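Local coordinates for protein UL37 (Suid herpesvirus 1, PDB 4K70) that probably helps control viral trafficking as an inner tegument protein of a herpesvirus, represented here by its N-terminal half, at residues A73-W78 and E467-W472; Q328-P333 and V337-T342; D403-L408 and K421-V426. All coordinates share one frame; numbering follows the deposited sequence.

Interaction 1: residues A73-W78 and E467-W472; sequences AGLALW and EALNTW
Trp-472 drives the rim of its six-membered ring into one face of Trp-78, a T-shaped (edge-to-face) stack of two indoles. The evidence is consistent: the planes meet at 69°, and the centroid of the Trp-78 five-membered ring lies 4.5 Å from that of the Trp-472 six-membered ring. One atom leads. Trp-472 CH2 stands 3.2 Å above the Trp-78 plane, with Trp-78 CG at 3.3 Å and Trp-78 NE1 at 3.5 Å, which places it over the pyrrole part of the indole. Its ring neighbours straddle that point, Trp-472 CZ2 coming to 3.9 Å from Trp-78 CD1 and Trp-472 CZ3 to 3.8 Å from Trp-78 CE2. A chi1 of -179° sets CG of Trp-472 opposite the backbone N and carries the indole away from its helix; its far edge thereby bridges backbones whose nearest CA atoms, Leu-75 CA and Leu-469 CA, are 10.3 Å apart. The receiving ring has its own polar tie, a hydrogen bond from Trp-78 NE1 to Asp-173 OD2. A looser apolar touch accompanies the stack, Leu-75 CD2 resting 4.4 Å from Leu-469 CD2; no hydrogen bond links the two segments. The contact thus joins helix 63-78 to helix 464-481; Phe-31 of helix 20-32 touches both leucines, while Leu-447 and Val-451 of helix 438-458 also pack on Leu-469.

Interaction 2: residues Q328-P333 and V337-T342; sequences QASASP and VEALVT
Pro-333 and Val-337 form the first turn of helix 333-342, where the chain, having left helix 321-329 and passed through a short loop, becomes helical again. The defining bond is Val-337 N to Pro-333 O, 3.0 Å long and nearly straight, with an N-H...O angle of 165°. The same oxygen is met by a methyl: Val-337 CG2 lies 3.1 Å from Pro-333 O, a tight approach that follows from the rotamer. CG1 is anti to the backbone N (chi1 180°), which leaves CG2 beside that N and therefore close to the acceptor. Ser-332 occupies the N-cap, and its OG accepts a weak hydrogen bond from Gln-335 N. Away from this turn, the segments barely meet, Ser-330 OG being 4.5 Å from Ala-339 CB; that hydroxyl is hydrogen-bonded to Ala-326 O. Val-337 also packs on Val-381 and Leu-385 of helix 366-385 and on Leu-192 and Leu-196 of helix 191-201. Chemically, the turn suits its place: proline, lacking an amide hydrogen, costs a helix no bond in its first turn, and its carbonyl accepts one of the first i to i+4 bonds, which satisfies the Val-337 N-H and the Pro-333 carbonyl at a buried position.

Interaction 3: residues D403-L408 and K421-V426; sequences DTLEPL and KGVEHV
Leu-405 packs against Val-423 and Glu-424 where helix 405-409 meets the start of helix 422-431, two short neighbouring helices of an all-helical fold, joined by a mostly non-helical connection. The close-packed part belongs to one methyl. Leu-405 CD1 lies 3.7 Å from Glu-424 CA and 3.8 Å from Glu-424 CB, so it presses on the backbone and the root of the glutamate rather than on its carboxylate; the two side chains cross at about a right angle. A second, slacker touch runs from Leu-405 CD1 to Val-423 CG1 at 4.3 Å. Both apolar residues are buried, and helix 366-385 backs them, with Val-380 on Leu-405 and Val-376 on Val-423. The other part of the contact is exposed and loosely held. Glu-406 sends its carboxylate toward Lys-421 through a chain bent at chi2 (59°), and the lysine reaches across to it through a chain bent at chi2, chi3 and chi4. Even so, Glu-406 OE1 stays 3.7 Å from Lys-421 NZ, a long salt bridge, and comes slightly closer to Lys-421 CE, at 3.6 Å. No hydrogen bond crosses between the segments, which suggests that the charged pair adds attraction without fixing a precise geometry. Lys-421 is also the N-cap residue of helix 422-431, with a positive phi of 69°. Lys-421 O accepts from His-425 N at 2.9 Å; the same oxygen lies 3.1 Å above the plane of the His-425 ring, offset toward its rim.

Interactions 2 and 3 are neighbours, with centres 18 Å apart and nearest atoms about 5 Å apart, and follow one another along the chain. Helix 366-385 connects them, taking side chains from both. It also carries Arg-383, a calcium ligand together with Asp-386 and Asp-387: the side chain of Leu-405 is about 5 Å from that of Arg-383, and the side chain of Val-337 about 10 Å from that of Asp-386. A calcium ion lies about 12 Å from the Leu-405 side chain, and one about 12 Å from that of Val-337. Interaction 1 stands apart, its centre 41 Å from interaction 2 and 38 Å from interaction 3, yet segments 73-78 and 467-472 bracket both in sequence.

Interaction 1: residues A73-W78 and E467-W472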
ATOM      1  N   ALA A  73     -10.526 -26.110   8.341  1.00 20.63           N
ATOM      2  CA  ALA A  73     -10.112 -24.847   8.943  1.00 25.68           C
ATOM      3  C   ALA A  73      -9.492 -23.903   7.888  1.00 27.01           C
ATOM      4  O   ALA A  73      -9.871 -22.737   7.777  1.00 24.08           O
ATOM      5  CB  ALA A  73      -9.155 -25.091  10.091  1.00 21.54           C
ATOM      6  N   GLY A  74      -8.567 -24.422   7.094  1.00 24.64           N
ATOM      7  CA  GLY A  74      -7.905 -23.625   6.076  1.00 23.08           C
ATOM      8  C   GLY A  74      -8.823 -23.255   4.928  1.00 26.35           C
ATOM      9  O   GLY A  74      -8.820 -22.114   4.461  1.00 24.39           O
ATOM     10  N   LEU A  75      -9.613 -24.219   4.477  1.00 23.84           N
ATOM     11  CA  LEU A  75     -10.553 -23.984   3.393  1.00 25.85           C
ATOM     12  C   LEU A  75     -11.575 -22.919   3.774  1.00 29.27           C
ATOM     13  O   LEU A  75     -11.960 -22.117   2.935  1.00 30.08           O
ATOM     14  CB  LEU A  75     -11.280 -25.278   3.018  1.00 29.91           C
ATOM     15  CG  LEU A  75     -10.424 -26.389   2.405  1.00 32.77           C
ATOM     16  CD1 LEU A  75     -11.251 -27.667   2.229  1.00 34.13           C
ATOM     17  CD2 LEU A  75      -9.835 -25.921   1.074  1.00 30.66           C
ATOM     18  N   ALA A  76     -12.000 -22.920   5.034  1.00 26.79           N
ATOM     19  CA  ALA A  76     -12.979 -21.947   5.529  1.00 31.68           C
ATOM     20  C   ALA A  76     -12.374 -20.550   5.627  1.00 31.39           C
ATOM     21  O   ALA A  76     -13.036 -19.552   5.363  1.00 34.06           O
ATOM     22  CB  ALA A  76     -13.519 -22.386   6.892  1.00 30.15           C
ATOM     23  N   LEU A  77     -11.109 -20.483   6.014  1.00 25.90           N
ATOM     24  CA  LEU A  77     -10.432 -19.202   6.166  1.00 27.42           C
ATOM     25  C   LEU A  77     -10.058 -18.589   4.821  1.00 27.12           C
ATOM     26  O   LEU A  77      -9.889 -17.372   4.716  1.00 27.53           O
ATOM     27  CB  LEU A  77      -9.173 -19.372   7.019  1.00 26.99           C
ATOM     28  CG  LEU A  77      -9.195 -19.107   8.523  1.00 32.05           C
ATOM     29  CD1 LEU A  77     -10.601 -19.123   9.087  1.00 33.36           C
ATOM     30  CD2 LEU A  77      -8.307 -20.121   9.240  1.00 27.10           C
ATOM     31  N   TRP A  78      -9.946 -19.427   3.795  1.00 25.56           N
ATOM     32  CA  TRP A  78      -9.374 -19.006   2.511  1.00 29.20           C
ATOM     33  C   TRP A  78     -10.171 -17.898   1.828  1.00 30.29           C
ATOM     34  O   TRP A  78      -9.604 -16.985   1.216  1.00 25.98           O
ATOM     35  CB  TRP A  78      -9.296 -20.195   1.559  1.00 25.81           C
ATOM     36  CG  TRP A  78      -8.161 -20.144   0.567  1.00 27.07           C
ATOM     37  CD1 TRP A  78      -7.944 -19.201  -0.400  1.00 26.38           C
ATOM     38  CD2 TRP A  78      -7.102 -21.108   0.429  1.00 29.52           C
ATOM     39  NE1 TRP A  78      -6.806 -19.515  -1.125  1.00 30.34           N
ATOM     40  CE2 TRP A  78      -6.278 -20.683  -0.636  1.00 31.14           C
ATOM     41  CE3 TRP A  78      -6.778 -22.295   1.102  1.00 30.48           C
ATOM     42  CZ2 TRP A  78      -5.144 -21.397  -1.038  1.00 30.50           C
ATOM     43  CZ3 TRP A  78      -5.649 -23.005   0.698  1.00 28.92           C
ATOM     44  CH2 TRP A  78      -4.851 -22.555  -0.363  1.00 27.63           C
ATOM     45  N   GLU A 467      -8.344 -33.382  -8.253  1.00 51.33           N
ATOM     46  CA  GLU A 467      -8.655 -32.689  -9.492  1.00 48.35           C
ATOM     47  C   GLU A 467      -9.471 -31.429  -9.236  1.00 49.10           C
ATOM     48  O   GLU A 467      -9.272 -30.404  -9.895  1.00 50.13           O
ATOM     49  CB  GLU A 467      -9.401 -33.616 -10.444  1.00 53.74           C
ATOM     50  CG  GLU A 467      -9.303 -33.192 -11.892  1.00 60.19           C
ATOM     51  CD  GLU A 467     -10.194 -34.013 -12.801  1.00 70.03           C
ATOM     52  OE1 GLU A 467     -10.345 -35.237 -12.560  1.00 71.28           O
ATOM     53  OE2 GLU A 467     -10.747 -33.428 -13.758  1.00 68.12           O
ATOM     54  N   ALA A 468     -10.394 -31.505  -8.279  1.00 49.22           N
ATOM     55  CA  ALA A 468     -11.209 -30.347  -7.910  1.00 50.83           C
ATOM     56  C   ALA A 468     -10.347 -29.230  -7.315  1.00 47.48           C
ATOM     57  O   ALA A 468     -10.408 -28.086  -7.758  1.00 45.07           O
ATOM     58  CB  ALA A 468     -12.292 -30.754  -6.936  1.00 47.21           C
ATOM     59  N   LEU A 469      -9.540 -29.577  -6.317  1.00 46.90           N
ATOM     60  CA  LEU A 469      -8.685 -28.606  -5.641  1.00 44.41           C
ATOM     61  C   LEU A 469      -7.657 -27.972  -6.582  1.00 46.35           C
ATOM     62  O   LEU A 469      -7.423 -26.761  -6.521  1.00 45.71           O
ATOM     63  CB  LEU A 469      -8.019 -29.245  -4.415  1.00 36.11           C
ATOM     64  CG  LEU A 469      -9.016 -29.532  -3.285  1.00 40.35           C
ATOM     65  CD1 LEU A 469      -8.433 -30.435  -2.190  1.00 36.59           C
ATOM     66  CD2 LEU A 469      -9.532 -28.218  -2.693  1.00 40.47           C
ATOM     67  N   ASN A 470      -7.053 -28.785  -7.453  1.00 50.05           N
ATOM     68  CA  ASN A 470      -6.147 -28.283  -8.497  1.00 47.49           C
ATOM     69  C   ASN A 470      -6.829 -27.285  -9.420  1.00 45.79           C
ATOM     70  O   ASN A 470      -6.242 -26.276  -9.806  1.00 49.38           O
ATOM     71  CB  ASN A 470      -5.588 -29.431  -9.345  1.00 48.14           C
ATOM     72  CG  ASN A 470      -4.320 -30.018  -8.768  1.00 53.18           C
ATOM     73  OD1 ASN A 470      -3.560 -29.325  -8.092  1.00 58.60           O
ATOM     74  ND2 ASN A 470      -4.077 -31.299  -9.037  1.00 51.50           N
ATOM     75  N   THR A 471      -8.069 -27.587  -9.786  1.00 45.88           N
ATOM     76  CA  THR A 471      -8.848 -26.710 -10.646  1.00 44.32           C
ATOM     77  C   THR A 471      -9.131 -25.384  -9.949  1.00 47.96           C
ATOM     78  O   THR A 471      -9.052 -24.314 -10.557  1.00 48.61           O
ATOM     79  CB  THR A 471     -10.173 -27.379 -11.046  1.00 50.31           C
ATOM     80  OG1 THR A 471      -9.892 -28.548 -11.828  1.00 54.52           O
ATOM     81  CG2 THR A 471     -11.049 -26.424 -11.849  1.00 46.18           C
ATOM     82  N   TRP A 472      -9.457 -25.462  -8.665  1.00 46.35           N
ATOM     83  CA  TRP A 472      -9.726 -24.272  -7.875  1.00 44.83           C
ATOM     84  C   TRP A 472      -8.485 -23.393  -7.723  1.00 44.63           C
ATOM     85  O   TRP A 472      -8.531 -22.186  -7.947  1.00 42.55           O
ATOM     86  CB  TRP A 472     -10.238 -24.679  -6.501  1.00 44.43           C
ATOM     87  CG  TRP A 472     -10.557 -23.517  -5.645  1.00 45.40           C
ATOM     88  CD1 TRP A 472     -11.506 -22.565  -5.875  1.00 45.93           C
ATOM     89  CD2 TRP A 472      -9.933 -23.174  -4.405  1.00 42.05           C
ATOM     90  NE1 TRP A 472     -11.509 -21.644  -4.855  1.00 44.92           N
ATOM     91  CE2 TRP A 472     -10.555 -21.995  -3.939  1.00 45.88           C
ATOM     92  CE3 TRP A 472      -8.914 -23.750  -3.643  1.00 44.31           C
ATOM     93  CZ2 TRP A 472     -10.187 -21.383  -2.745  1.00 43.05           C
ATOM     94  CZ3 TRP A 472      -8.554 -23.144  -2.458  1.00 42.56           C
ATOM     95  CH2 TRP A 472      -9.188 -21.967  -2.020  1.00 41.68           C
TER

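Interaction 2: residues Q328-P333 and V337-T342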
ATOM      1  N   GLN A 328      16.251   8.597 -11.188  1.00 25.74           N
ATOM      2  CA  GLN A 328      16.490   7.539 -12.154  1.00 25.80           C
ATOM      3  C   GLN A 328      17.223   6.368 -11.527  1.00 25.29           C
ATOM      4  O   GLN A 328      16.949   5.213 -11.856  1.00 28.41           O
ATOM      5  CB  GLN A 328      17.315   8.064 -13.321  1.00 26.89           C
ATOM      6  CG  GLN A 328      16.527   8.826 -14.347  1.00 23.39           C
ATOM      7  CD  GLN A 328      17.434   9.380 -15.418  1.00 30.02           C
ATOM      8  OE1 GLN A 328      17.953  10.493 -15.299  1.00 31.86           O
ATOM      9  NE2 GLN A 328      17.657   8.597 -16.460  1.00 34.49           N
ATOM     10  N   ALA A 329      18.158   6.655 -10.627  1.00 22.36           N
ATOM     11  CA  ALA A 329      18.993   5.592 -10.057  1.00 25.42           C
ATOM     12  C   ALA A 329      18.274   4.766  -8.991  1.00 29.88           C
ATOM     13  O   ALA A 329      18.772   3.717  -8.564  1.00 30.15           O
ATOM     14  CB  ALA A 329      20.247   6.183  -9.476  1.00 29.89           C
ATOM     15  N   SER A 330      17.118   5.253  -8.546  1.00 24.12           N
ATOM     16  CA  SER A 330      16.380   4.635  -7.440  1.00 26.31           C
ATOM     17  C   SER A 330      15.747   3.308  -7.845  1.00 26.50           C
ATOM     18  O   SER A 330      15.095   3.215  -8.887  1.00 25.35           O
ATOM     19  CB  SER A 330      15.274   5.581  -6.949  1.00 22.10           C
ATOM     20  OG  SER A 330      15.809   6.767  -6.382  1.00 25.27           O
ATOM     21  N   ALA A 331      15.911   2.291  -7.008  1.00 27.87           N
ATOM     22  CA  ALA A 331      15.345   0.979  -7.297  1.00 29.31           C
ATOM     23  C   ALA A 331      14.361   0.532  -6.221  1.00 26.80           C
ATOM     24  O   ALA A 331      14.008  -0.636  -6.154  1.00 29.95           O
ATOM     25  CB  ALA A 331      16.465  -0.074  -7.472  1.00 29.40           C
ATOM     26  N   SER A 332      13.929   1.452  -5.368  1.00 26.21           N
ATOM     27  CA  SER A 332      12.944   1.107  -4.341  1.00 29.21           C
ATOM     28  C   SER A 332      12.137   2.341  -4.051  1.00 24.47           C
ATOM     29  O   SER A 332      12.556   3.433  -4.404  1.00 25.08           O
ATOM     30  CB  SER A 332      13.627   0.632  -3.054  1.00 30.06           C
ATOM     31  OG  SER A 332      14.311   1.701  -2.408  1.00 28.15           O
ATOM     32  N   PRO A 333      10.977   2.167  -3.401  1.00 22.54           N
ATOM     33  CA  PRO A 333      10.117   3.279  -2.994  1.00 24.06           C
ATOM     34  C   PRO A 333      10.847   4.240  -2.085  1.00 24.99           C
ATOM     35  O   PRO A 333      10.696   5.439  -2.268  1.00 22.12           O
ATOM     36  CB  PRO A 333       9.000   2.592  -2.205  1.00 25.36           C
ATOM     37  CG  PRO A 333       8.978   1.192  -2.729  1.00 28.57           C
ATOM     38  CD  PRO A 333      10.363   0.852  -3.139  1.00 23.50           C
ATOM     39  N   VAL A 337      11.365   8.208  -3.246  1.00 19.18           N
ATOM     40  CA  VAL A 337      10.637   9.200  -2.456  1.00 19.39           C
ATOM     41  C   VAL A 337      11.586  10.087  -1.658  1.00 20.56           C
ATOM     42  O   VAL A 337      11.355  11.279  -1.524  1.00 19.08           O
ATOM     43  CB  VAL A 337       9.623   8.542  -1.510  1.00 21.06           C
ATOM     44  CG1 VAL A 337       8.900   9.614  -0.711  1.00 19.45           C
ATOM     45  CG2 VAL A 337       8.648   7.702  -2.314  1.00 19.83           C
ATOM     46  N   GLU A 338      12.668   9.514  -1.144  1.00 20.37           N
ATOM     47  CA  GLU A 338      13.666  10.332  -0.449  1.00 22.97           C
ATOM     48  C   GLU A 338      14.322  11.335  -1.404  1.00 24.49           C
ATOM     49  O   GLU A 338      14.597  12.477  -1.035  1.00 23.92           O
ATOM     50  CB  GLU A 338      14.744   9.457   0.207  1.00 25.88           C
ATOM     51  CG  GLU A 338      15.902  10.278   0.777  1.00 30.59           C
ATOM     52  CD  GLU A 338      16.762   9.489   1.750  1.00 46.27           C
ATOM     53  OE1 GLU A 338      16.504   8.278   1.921  1.00 48.30           O
ATOM     54  OE2 GLU A 338      17.688  10.081   2.351  1.00 55.70           O
ATOM     55  N   ALA A 339      14.568  10.902  -2.634  1.00 21.07           N
ATOM     56  CA  ALA A 339      15.187  11.768  -3.626  1.00 22.86           C
ATOM     57  C   ALA A 339      14.250  12.912  -3.962  1.00 24.84           C
ATOM     58  O   ALA A 339      14.682  14.066  -4.071  1.00 23.81           O
ATOM     59  CB  ALA A 339      15.524  10.984  -4.878  1.00 24.52           C
ATOM     60  N   LEU A 340      12.968  12.594  -4.125  1.00 22.06           N
ATOM     61  CA  LEU A 340      11.992  13.605  -4.535  1.00 21.15           C
ATOM     62  C   LEU A 340      11.784  14.643  -3.452  1.00 21.40           C
ATOM     63  O   LEU A 340      11.953  15.829  -3.683  1.00 23.28           O
ATOM     64  CB  LEU A 340      10.660  12.949  -4.880  1.00 22.23           C
ATOM     65  CG  LEU A 340      10.678  12.141  -6.176  1.00 24.00           C
ATOM     66  CD1 LEU A 340       9.480  11.205  -6.239  1.00 19.23           C
ATOM     67  CD2 LEU A 340      10.674  13.094  -7.365  1.00 19.37           C
ATOM     68  N   VAL A 341      11.401  14.187  -2.264  1.00 21.65           N
ATOM     69  CA  VAL A 341      11.024  15.089  -1.186  1.00 21.58           C
ATOM     70  C   VAL A 341      12.196  15.946  -0.704  1.00 22.12           C
ATOM     71  O   VAL A 341      12.034  17.131  -0.429  1.00 22.07           O
ATOM     72  CB  VAL A 341      10.431  14.294   0.009  1.00 21.92           C
ATOM     73  CG1 VAL A 341      10.150  15.228   1.170  1.00 21.08           C
ATOM     74  CG2 VAL A 341       9.171  13.530  -0.435  1.00 20.19           C
ATOM     75  N   THR A 342      13.370  15.324  -0.591  1.00 22.86           N
ATOM     76  CA  THR A 342      14.597  16.023  -0.213  1.00 26.21           C
ATOM     77  C   THR A 342      14.893  17.194  -1.153  1.00 24.63           C
ATOM     78  O   THR A 342      15.392  18.237  -0.716  1.00 25.56           O
ATOM     79  CB  THR A 342      15.817  15.047  -0.179  1.00 24.88           C
ATOM     80  OG1 THR A 342      15.567  14.013   0.774  1.00 32.10           O
ATOM     81  CG2 THR A 342      17.076  15.763   0.228  1.00 32.08           C
TER

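Interaction 3: residues D403-L408 and K421-V426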
ATOM      1  N   ASP A 403      -1.812   2.006 -16.517  1.00 28.44           N
ATOM      2  CA  ASP A 403      -2.709   2.167 -17.663  1.00 35.01           C
ATOM      3  C   ASP A 403      -2.955   3.623 -18.055  1.00 29.74           C
ATOM      4  O   ASP A 403      -3.431   3.881 -19.154  1.00 34.73           O
ATOM      5  CB  ASP A 403      -4.074   1.508 -17.400  1.00 35.80           C
ATOM      6  CG  ASP A 403      -4.010  -0.014 -17.403  1.00 42.11           C
ATOM      7  OD1 ASP A 403      -3.068  -0.564 -18.005  1.00 45.71           O
ATOM      8  OD2 ASP A 403      -4.912  -0.661 -16.806  1.00 42.89           O
ATOM      9  N   THR A 404      -2.677   4.571 -17.163  1.00 27.13           N
ATOM     10  CA  THR A 404      -2.950   5.980 -17.476  1.00 27.92           C
ATOM     11  C   THR A 404      -1.737   6.675 -18.082  1.00 29.16           C
ATOM     12  O   THR A 404      -1.843   7.796 -18.565  1.00 23.27           O
ATOM     13  CB  THR A 404      -3.367   6.800 -16.238  1.00 27.22           C
ATOM     14  OG1 THR A 404      -2.256   6.907 -15.329  1.00 25.46           O
ATOM     15  CG2 THR A 404      -4.566   6.151 -15.518  1.00 26.76           C
ATOM     16  N   LEU A 405      -0.582   6.018 -18.045  1.00 23.16           N
ATOM     17  CA  LEU A 405       0.659   6.679 -18.441  1.00 26.11           C
ATOM     18  C   LEU A 405       0.682   7.021 -19.934  1.00 25.19           C
ATOM     19  O   LEU A 405       1.141   8.098 -20.337  1.00 25.62           O
ATOM     20  CB  LEU A 405       1.881   5.831 -18.046  1.00 22.42           C
ATOM     21  CG  LEU A 405       2.014   5.582 -16.542  1.00 23.44           C
ATOM     22  CD1 LEU A 405       3.310   4.858 -16.195  1.00 25.92           C
ATOM     23  CD2 LEU A 405       1.900   6.889 -15.744  1.00 21.21           C
ATOM     24  N   GLU A 406       0.174   6.113 -20.755  1.00 26.02           N
ATOM     25  CA  GLU A 406       0.231   6.314 -22.198  1.00 28.88           C
ATOM     26  C   GLU A 406      -0.710   7.431 -22.651  1.00 32.12           C
ATOM     27  O   GLU A 406      -0.299   8.334 -23.383  1.00 31.42           O
ATOM     28  CB  GLU A 406      -0.046   5.003 -22.938  1.00 36.58           C
ATOM     29  CG  GLU A 406      -0.334   5.156 -24.416  1.00 40.92           C
ATOM     30  CD  GLU A 406       0.797   5.816 -25.161  1.00 51.70           C
ATOM     31  OE1 GLU A 406       1.972   5.543 -24.809  1.00 53.79           O
ATOM     32  OE2 GLU A 406       0.508   6.610 -26.095  1.00 52.42           O
ATOM     33  N   PRO A 407      -1.979   7.387 -22.216  1.00 31.93           N
ATOM     34  CA  PRO A 407      -2.844   8.515 -22.589  1.00 30.90           C
ATOM     35  C   PRO A 407      -2.397   9.864 -21.999  1.00 32.62           C
ATOM     36  O   PRO A 407      -2.585  10.886 -22.648  1.00 38.51           O
ATOM     37  CB  PRO A 407      -4.227   8.103 -22.066  1.00 34.90           C
ATOM     38  CG  PRO A 407      -3.985   6.947 -21.150  1.00 37.36           C
ATOM     39  CD  PRO A 407      -2.732   6.281 -21.604  1.00 30.29           C
ATOM     40  N   LEU A 408      -1.801   9.869 -20.811  1.00 26.67           N
ATOM     41  CA  LEU A 408      -1.263  11.103 -20.235  1.00 28.43           C
ATOM     42  C   LEU A 408       0.027  11.622 -20.902  1.00 31.57           C
ATOM     43  O   LEU A 408       0.171  12.821 -21.152  1.00 28.35           O
ATOM     44  CB  LEU A 408      -1.019  10.933 -18.735  1.00 24.46           C
ATOM     45  CG  LEU A 408      -2.209  11.056 -17.779  1.00 31.05           C
ATOM     46  CD1 LEU A 408      -1.774  10.707 -16.364  1.00 30.96           C
ATOM     47  CD2 LEU A 408      -2.789  12.463 -17.831  1.00 30.42           C
ATOM     48  N   LYS A 421       7.823   4.793 -23.966  1.00 32.11           N
ATOM     49  CA  LYS A 421       7.488   4.160 -22.682  1.00 33.53           C
ATOM     50  C   LYS A 421       8.429   4.573 -21.550  1.00 30.19           C
ATOM     51  O   LYS A 421       8.477   3.914 -20.501  1.00 28.39           O
ATOM     52  CB  LYS A 421       7.496   2.628 -22.812  1.00 36.53           C
ATOM     53  CG  LYS A 421       6.554   2.087 -23.876  1.00 37.39           C
ATOM     54  CD  LYS A 421       5.118   2.131 -23.404  1.00 48.32           C
ATOM     55  CE  LYS A 421       4.209   2.742 -24.459  1.00 52.42           C
ATOM     56  NZ  LYS A 421       2.926   1.983 -24.581  1.00 60.28           N
ATOM     57  N   GLY A 422       9.172   5.656 -21.759  1.00 27.25           N
ATOM     58  CA  GLY A 422      10.173   6.091 -20.792  1.00 26.16           C
ATOM     59  C   GLY A 422       9.657   6.399 -19.387  1.00 23.04           C
ATOM     60  O   GLY A 422      10.364   6.182 -18.405  1.00 25.00           O
ATOM     61  N   VAL A 423       8.442   6.921 -19.270  1.00 24.26           N
ATOM     62  CA  VAL A 423       7.876   7.196 -17.947  1.00 21.46           C
ATOM     63  C   VAL A 423       7.603   5.904 -17.209  1.00 21.92           C
ATOM     64  O   VAL A 423       7.968   5.750 -16.033  1.00 25.16           O
ATOM     65  CB  VAL A 423       6.566   7.998 -18.031  1.00 25.87           C
ATOM     66  CG1 VAL A 423       5.963   8.170 -16.623  1.00 24.05           C
ATOM     67  CG2 VAL A 423       6.823   9.336 -18.679  1.00 22.74           C
ATOM     68  N   GLU A 424       6.959   4.962 -17.890  1.00 20.29           N
ATOM     69  CA  GLU A 424       6.677   3.678 -17.268  1.00 24.43           C
ATOM     70  C   GLU A 424       7.977   2.938 -16.942  1.00 25.22           C
ATOM     71  O   GLU A 424       8.071   2.225 -15.938  1.00 22.39           O
ATOM     72  CB  GLU A 424       5.807   2.807 -18.174  1.00 31.69           C
ATOM     73  CG  GLU A 424       5.443   1.474 -17.513  1.00 37.42           C
ATOM     74  CD  GLU A 424       4.460   0.635 -18.313  1.00 43.16           C
ATOM     75  OE1 GLU A 424       4.107   1.029 -19.447  1.00 44.61           O
ATOM     76  OE2 GLU A 424       4.048  -0.428 -17.800  1.00 44.04           O
ATOM     77  N   HIS A 425       8.989   3.115 -17.786  1.00 21.88           N
ATOM     78  CA  HIS A 425      10.244   2.390 -17.595  1.00 20.99           C
ATOM     79  C   HIS A 425      10.974   2.900 -16.373  1.00 17.60           C
ATOM     80  O   HIS A 425      11.652   2.139 -15.707  1.00 21.12           O
ATOM     81  CB  HIS A 425      11.138   2.493 -18.843  1.00 26.39           C
ATOM     82  CG  HIS A 425      10.668   1.640 -19.980  1.00 26.63           C
ATOM     83  ND1 HIS A 425      11.345   1.550 -21.177  1.00 33.83           N
ATOM     84  CD2 HIS A 425       9.581   0.843 -20.101  1.00 29.40           C
ATOM     85  CE1 HIS A 425      10.702   0.721 -21.981  1.00 31.12           C
ATOM     86  NE2 HIS A 425       9.626   0.282 -21.353  1.00 34.98           N
ATOM     87  N   VAL A 426      10.828   4.186 -16.057  1.00 18.05           N
ATOM     88  CA  VAL A 426      11.424   4.698 -14.824  1.00 21.08           C
ATOM     89  C   VAL A 426      10.579   4.304 -13.610  1.00 24.15           C
ATOM     90  O   VAL A 426      11.100   3.837 -12.579  1.00 22.24           O
ATOM     91  CB  VAL A 426      11.605   6.225 -14.858  1.00 23.29           C
ATOM     92  CG1 VAL A 426      12.147   6.735 -13.514  1.00 18.72           C
ATOM     93  CG2 VAL A 426      12.524   6.613 -15.998  1.00 23.86           C
TER